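Probable ss-1,3-N-acetylglucosaminyltransferase (Staphylococcus aureus subsp. aureus N315, PDB 6H21) is a probable glycosyltransferase of family 2, with a GT-A fold and a linker domain of the TarS type, held in this model with manganese and uridine-diphosphate-N-acetylglucosamine. Local coordinates at residues A103-F108 / M177-V182; N130-I135 / N212-T217. All blocks are in the same frame, centred on the assembly; numbering follows the deposited sequence.

How the contacts relate
Contacts 1 and 2 are neighbouring seams of one mixed sheet, and they illustrate how chemistry follows position within a fold. Strands 177-179 and 134-142 lie side by side, so contact 1 meets contact 2 directly: Lys179 N and Asp133 O are 2.8 Å apart, Tyr105 OH and Ser132 O 2.7 Å, both probable hydrogen bonds. Contact 1 is the more buried, an antiparallel pairing dressed with aromatic rings and a methionine, and its Phe108 side chain lies about 7 Å from the bound uridine-diphosphate-N-acetylglucosamine. Contact 2 is parallel and only partly buried. Polar side chains (Asn212, Asp133) and backbone groups do much of its bonding, where the chain has just left helix 119-129.

Contact 1 of 2, residues A103-F108 / M177-V182; sequences AEYVFF and MFKKSV
Val106 and Phe178 form the hydrogen-bonded pair of a short antiparallel seam. Val106 N donates to Phe178 O at 2.9 Å, and Phe178 N returns the bond to Val106 O at 2.8 Å. Beyond the strands, Lys180 N, in the first turn of helix 180-185, reaches Glu104 O almost straight (176° at the hydrogen); a water links the same carbonyl to Ser181 N.

Apolar contacts dress both faces. On one, Met177 CG lies 3.7 Å from Tyr105 CB, and the sulfur sits 4.6 Å from the Tyr105 ring centroid, an oblique Met-aromatic contact. Chi3 of -66° bends the methionine and brings CE to Phe107 CD2. On the other face the rings of Phe108 and Phe178 meet obliquely, their planes 68° apart, with Phe178 CE1 at the edge of the Phe108 ring; Phe202 and Phe206 meet the Phe178 ring edge-to-face. Lys180 CD packs on Val106 CG1.

Polar ends complete the account. Tyr105 OH, which also reaches Ser132, shares a water with Lys179 NZ, while Lys180 NZ makes a salt bridge to Asp184 and hydrogen bonds to Ser101 O and Leu98 O. The whole is an antiparallel pairing within the mixed sheet of the GT-A fold, where strand 105-108 leads toward the probable DxD motif at manganese.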
loop_
_atom_site.group_PDB
_atom_site.type_symbol
_atom_site.label_atom_id
_atom_site.label_comp_id
_atom_site.label_asym_id
_atom_site.label_seq_id
_atom_site.Cartn_x
_atom_site.Cartn_y
_atom_site.Cartn_z
ATOM N N ALA C 103 -18.448 41.268 -32.320
ATOM C CA ALA C 103 -18.206 40.411 -33.469
ATOM C C ALA C 103 -18.982 39.091 -33.323
ATOM O O ALA C 103 -19.580 38.809 -32.268
ATOM C CB ALA C 103 -16.719 40.177 -33.627
ATOM N N GLU C 104 -18.963 38.300 -34.402
ATOM C CA GLU C 104 -19.622 37.009 -34.490
ATOM C C GLU C 104 -18.854 35.985 -33.645
ATOM O O GLU C 104 -19.441 35.209 -32.918
ATOM C CB GLU C 104 -19.677 36.568 -35.954
ATOM C CG GLU C 104 -20.620 35.405 -36.197
ATOM C CD GLU C 104 -20.808 34.974 -37.648
ATOM O OE1 GLU C 104 -21.427 33.902 -37.844
ATOM O OE2 GLU C 104 -20.341 35.690 -38.579
ATOM N N TYR C 105 -17.524 36.006 -33.785
ATOM C CA TYR C 105 -16.608 35.154 -33.051
ATOM C C TYR C 105 -15.514 36.008 -32.392
ATOM O O TYR C 105 -15.119 37.028 -32.933
ATOM C CB TYR C 105 -15.937 34.156 -33.995
ATOM C CG TYR C 105 -16.817 33.053 -34.517
ATOM C CD1 TYR C 105 -17.005 31.888 -33.792
ATOM C CD2 TYR C 105 -17.436 33.151 -35.753
ATOM C CE1 TYR C 105 -17.800 30.859 -34.268
ATOM C CE2 TYR C 105 -18.227 32.126 -36.252
ATOM C CZ TYR C 105 -18.417 30.977 -35.503
ATOM O OH TYR C 105 -19.193 29.955 -35.973
ATOM N N VAL C 106 -15.004 35.542 -31.248
ATOM C CA VAL C 106 -13.775 36.049 -30.685
ATOM C C VAL C 106 -12.682 34.976 -30.782
ATOM O O VAL C 106 -12.941 33.758 -30.868
ATOM C CB VAL C 106 -13.943 36.534 -29.233
ATOM C CG1 VAL C 106 -14.973 37.656 -29.120
ATOM C CG2 VAL C 106 -14.257 35.392 -28.279
ATOM N N PHE C 107 -11.443 35.454 -30.746
ATOM C CA PHE C 107 -10.268 34.611 -30.742
ATOM C C PHE C 107 -9.257 35.205 -29.758
ATOM O O PHE C 107 -8.811 36.358 -29.924
ATOM C CB PHE C 107 -9.674 34.476 -32.146
ATOM C CG PHE C 107 -8.661 33.370 -32.238
ATOM C CD1 PHE C 107 -7.482 33.430 -31.513
ATOM C CD2 PHE C 107 -8.900 32.242 -33.001
ATOM C CE1 PHE C 107 -6.556 32.396 -31.569
ATOM C CE2 PHE C 107 -7.980 31.204 -33.042
ATOM C CZ PHE C 107 -6.806 31.285 -32.336
ATOM N N PHE C 108 -8.892 34.422 -28.737
ATOM C CA PHE C 108 -7.920 34.869 -27.750
ATOM C C PHE C 108 -6.507 34.545 -28.249
ATOM O O PHE C 108 -6.165 33.402 -28.552
ATOM C CB PHE C 108 -8.218 34.276 -26.368
ATOM C CG PHE C 108 -9.563 34.678 -25.816
ATOM C CD1 PHE C 108 -9.755 35.933 -25.262
ATOM C CD2 PHE C 108 -10.645 33.817 -25.884
ATOM C CE1 PHE C 108 -10.999 36.313 -24.775
ATOM C CE2 PHE C 108 -11.888 34.197 -25.394
ATOM C CZ PHE C 108 -12.060 35.439 -24.832
ATOM N N MET C 177 -11.194 29.769 -31.339
ATOM C CA MET C 177 -12.223 30.676 -31.862
ATOM C C MET C 177 -13.585 30.293 -31.255
ATOM O O MET C 177 -14.080 29.216 -31.468
ATOM C CB MET C 177 -12.257 30.623 -33.394
ATOM C CG MET C 177 -13.246 31.586 -34.016
ATOM S SD MET C 177 -13.103 31.699 -35.817
ATOM C CE MET C 177 -11.480 32.441 -35.978
ATOM N N PHE C 178 -14.168 31.221 -30.488
ATOM C CA PHE C 178 -15.395 31.044 -29.719
ATOM C C PHE C 178 -16.525 31.928 -30.280
ATOM O O PHE C 178 -16.332 33.091 -30.468
ATOM C CB PHE C 178 -15.182 31.496 -28.272
ATOM C CG PHE C 178 -14.234 30.689 -27.421
ATOM C CD1 PHE C 178 -12.874 30.959 -27.408
ATOM C CD2 PHE C 178 -14.714 29.714 -26.565
ATOM C CE1 PHE C 178 -12.015 30.250 -26.586
ATOM C CE2 PHE C 178 -13.849 29.003 -25.748
ATOM C CZ PHE C 178 -12.503 29.274 -25.759
ATOM N N LYS C 179 -17.722 31.365 -30.454
ATOM C CA LYS C 179 -18.900 32.125 -30.892
ATOM C C LYS C 179 -19.340 33.066 -29.763
ATOM O O LYS C 179 -19.588 32.647 -28.644
ATOM C CB LYS C 179 -20.036 31.184 -31.304
ATOM C CG LYS C 179 -21.280 31.896 -31.818
ATOM C CD LYS C 179 -22.308 30.964 -32.413
ATOM C CE LYS C 179 -22.126 30.797 -33.907
ATOM N NZ LYS C 179 -23.128 29.872 -34.479
ATOM N N LYS C 180 -19.454 34.352 -30.088
ATOM C CA LYS C 180 -19.626 35.407 -29.095
ATOM C C LYS C 180 -20.999 35.305 -28.400
ATOM O O LYS C 180 -21.122 35.618 -27.210
ATOM C CB LYS C 180 -19.427 36.775 -29.758
ATOM C CG LYS C 180 -19.463 37.960 -28.798
ATOM C CD LYS C 180 -18.303 37.982 -27.822
ATOM C CE LYS C 180 -18.524 38.859 -26.607
ATOM N NZ LYS C 180 -19.198 40.139 -26.922
ATOM N N SER C 181 -22.032 34.883 -29.130
ATOM C CA SER C 181 -23.407 34.874 -28.592
ATOM C C SER C 181 -23.520 33.888 -27.416
ATOM O O SER C 181 -24.282 34.104 -26.472
ATOM C CB SER C 181 -24.403 34.573 -29.685
ATOM O OG SER C 181 -24.137 33.304 -30.271
ATOM N N VAL C 182 -22.752 32.795 -27.463
ATOM C CA VAL C 182 -22.720 31.806 -26.382
ATOM C C VAL C 182 -22.142 32.470 -25.121
ATOM O O VAL C 182 -22.658 32.288 -24.002
ATOM C CB VAL C 182 -21.916 30.559 -26.805
ATOM C CG1 VAL C 182 -21.700 29.599 -25.646
ATOM C CG2 VAL C 182 -22.549 29.838 -27.990
HETATM O O HOH W 1 -22.050 35.277 -32.195
HETATM O O HOH W 2 -21.727 30.044 -36.973
#

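Contact 2 of 2, residues N130-I135 / N212-T217; sequences NNSDLI and NYSIKT
Asn212 lies against Asn131 and Asp133 where two strands of the GT-A sheet begin to run parallel, just after a Schellman motif has ended helix 119-129. Asn131, with positive phi, is the C-prime residue of that motif, and the turn presents its carbonyl to the Asn212 side chain. Asn212 ND2 donates to Asn131 O at 3.0 Å; the acceptor lies close to the plane of the donating amide, whereas the donor is tilted 35° from the carbonyl plane. The two asparagine amides are steeply turned against each other, 72° between planes.

The carboxylate of Asp133 is instead nearly parallel to the Asn212 amide, 12° between the planes. Its CG stands beside the backbone N, anti to the carbonyl carbon. OD2 accepts from Asn212 N at 3.2 Å, on the anti side, somewhat out of the carboxylate plane. The same oxygen also accepts from Lys211 N, so two backbone amides grip it. In return Asn212 O takes Asp133 N at 2.8 Å and, weakly, Leu134 N.

Further on, Leu134 CB packs obliquely against the Tyr213 ring, 4.2 Å from CD1, and the Leu134 side chain also touches Phe206 and Leu207 of helix 198-207. Ser214 N bonds to Leu134 O at 2.8 Å. The side chains of Ile135 and Ser214 share the opposite face of the sheet; Ile135 CG2 comes 3.9 Å from the backbone Ser214 O, and Ser214 OG is hydrogen-bonded to Ala159 O.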
loop_
_atom_site.group_PDB
_atom_site.type_symbol
_atom_site.label_atom_id
_atom_site.label_comp_id
_atom_site.label_asym_id
_atom_site.label_seq_id
_atom_site.Cartn_x
_atom_site.Cartn_y
_atom_site.Cartn_z
ATOM N N ASN C 130 -19.942 24.653 -40.583
ATOM C CA ASN C 130 -20.381 23.575 -39.692
ATOM C C ASN C 130 -21.151 24.132 -38.492
ATOM O O ASN C 130 -21.372 23.413 -37.508
ATOM C CB ASN C 130 -19.189 22.734 -39.238
ATOM C CG ASN C 130 -18.506 22.110 -40.430
ATOM O OD1 ASN C 130 -19.076 21.239 -41.074
ATOM N ND2 ASN C 130 -17.320 22.589 -40.764
ATOM N N ASN C 131 -21.555 25.403 -38.573
ATOM C CA ASN C 131 -22.358 26.028 -37.534
ATOM C C ASN C 131 -21.692 25.800 -36.163
ATOM O O ASN C 131 -22.340 25.463 -35.200
ATOM C CB ASN C 131 -23.797 25.500 -37.589
ATOM C CG ASN C 131 -24.726 26.215 -36.629
ATOM O OD1 ASN C 131 -24.617 27.427 -36.433
ATOM N ND2 ASN C 131 -25.633 25.472 -36.016
ATOM N N SER C 132 -20.379 26.026 -36.089
ATOM C CA SER C 132 -19.578 25.740 -34.884
ATOM C C SER C 132 -19.708 26.866 -33.845
ATOM O O SER C 132 -19.685 28.054 -34.169
ATOM C CB SER C 132 -18.137 25.499 -35.250
ATOM O OG SER C 132 -18.042 24.645 -36.381
ATOM N N ASP C 133 -19.839 26.455 -32.583
ATOM C CA ASP C 133 -19.726 27.320 -31.408
ATOM C C ASP C 133 -18.255 27.526 -31.026
ATOM O O ASP C 133 -17.900 28.572 -30.491
ATOM C CB ASP C 133 -20.513 26.735 -30.236
ATOM C CG ASP C 133 -21.990 26.604 -30.543
ATOM O OD1 ASP C 133 -22.563 27.592 -31.028
ATOM O OD2 ASP C 133 -22.537 25.502 -30.319
ATOM N N LEU C 134 -17.406 26.543 -31.329
ATOM C CA LEU C 134 -15.988 26.559 -30.988
ATOM C C LEU C 134 -15.198 25.948 -32.149
ATOM O O LEU C 134 -15.539 24.869 -32.604
ATOM C CB LEU C 134 -15.803 25.732 -29.712
ATOM C CG LEU C 134 -14.377 25.590 -29.190
ATOM C CD1 LEU C 134 -13.805 26.927 -28.753
ATOM C CD2 LEU C 134 -14.318 24.601 -28.028
ATOM N N ILE C 135 -14.159 26.639 -32.631
ATOM C CA ILE C 135 -13.262 26.050 -33.616
ATOM C C ILE C 135 -11.839 26.059 -33.045
ATOM O O ILE C 135 -11.361 27.093 -32.546
ATOM C CB ILE C 135 -13.357 26.754 -34.984
ATOM C CG1 ILE C 135 -14.811 26.973 -35.417
ATOM C CG2 ILE C 135 -12.561 25.981 -36.032
ATOM C CD1 ILE C 135 -15.381 28.319 -35.025
ATOM N N ASN C 212 -21.696 22.403 -30.651
ATOM C CA ASN C 212 -21.046 22.184 -31.921
ATOM C C ASN C 212 -19.585 22.623 -31.832
ATOM O O ASN C 212 -19.293 23.823 -31.755
ATOM C CB ASN C 212 -21.772 22.953 -33.031
ATOM C CG ASN C 212 -23.151 22.394 -33.318
ATOM O OD1 ASN C 212 -23.486 21.299 -32.875
ATOM N ND2 ASN C 212 -23.950 23.132 -34.073
ATOM N N TYR C 213 -18.668 21.656 -31.870
ATOM C CA TYR C 213 -17.243 21.981 -31.783
ATOM C C TYR C 213 -16.532 21.427 -33.019
ATOM O O TYR C 213 -16.803 20.294 -33.443
ATOM C CB TYR C 213 -16.612 21.422 -30.505
ATOM C CG TYR C 213 -17.528 21.248 -29.325
ATOM C CD1 TYR C 213 -18.103 22.333 -28.689
ATOM C CD2 TYR C 213 -17.782 19.988 -28.814
ATOM C CE1 TYR C 213 -18.942 22.160 -27.596
ATOM C CE2 TYR C 213 -18.609 19.797 -27.726
ATOM C CZ TYR C 213 -19.171 20.889 -27.097
ATOM O OH TYR C 213 -19.976 20.691 -26.020
ATOM N N SER C 214 -15.617 22.223 -33.579
ATOM C CA SER C 214 -14.917 21.841 -34.806
ATOM C C SER C 214 -13.399 21.905 -34.588
ATOM O O SER C 214 -12.921 22.736 -33.840
ATOM C CB SER C 214 -15.375 22.710 -35.956
ATOM O OG SER C 214 -16.788 22.588 -36.130
ATOM N N ILE C 215 -12.671 21.022 -35.279
ATOM C CA ILE C 215 -11.223 20.894 -35.168
ATOM C C ILE C 215 -10.637 20.993 -36.573
ATOM O O ILE C 215 -10.988 20.190 -37.456
ATOM C CB ILE C 215 -10.826 19.560 -34.500
ATOM C CG1 ILE C 215 -11.355 19.456 -33.064
ATOM C CG2 ILE C 215 -9.317 19.345 -34.563
ATOM C CD1 ILE C 215 -11.463 18.044 -32.550
ATOM N N LYS C 216 -9.712 21.947 -36.743
ATOM C CA LYS C 216 -9.118 22.254 -38.034
ATOM C C LYS C 216 -7.600 22.029 -37.932
ATOM O O LYS C 216 -6.966 22.528 -37.014
ATOM C CB LYS C 216 -9.559 23.673 -38.417
ATOM C CG LYS C 216 -9.322 24.088 -39.856
ATOM C CD LYS C 216 -10.242 23.444 -40.860
ATOM C CE LYS C 216 -10.343 24.224 -42.156
ATOM N NZ LYS C 216 -9.174 23.974 -43.034
ATOM N N THR C 217 -7.034 21.272 -38.883
ATOM C CA THR C 217 -5.694 20.677 -38.745
ATOM C C THR C 217 -4.807 20.880 -39.989
ATOM O O THR C 217 -3.700 20.337 -40.038
ATOM C CB THR C 217 -5.814 19.172 -38.463
ATOM O OG1 THR C 217 -6.411 18.525 -39.590
ATOM C CG2 THR C 217 -6.627 18.859 -37.226
#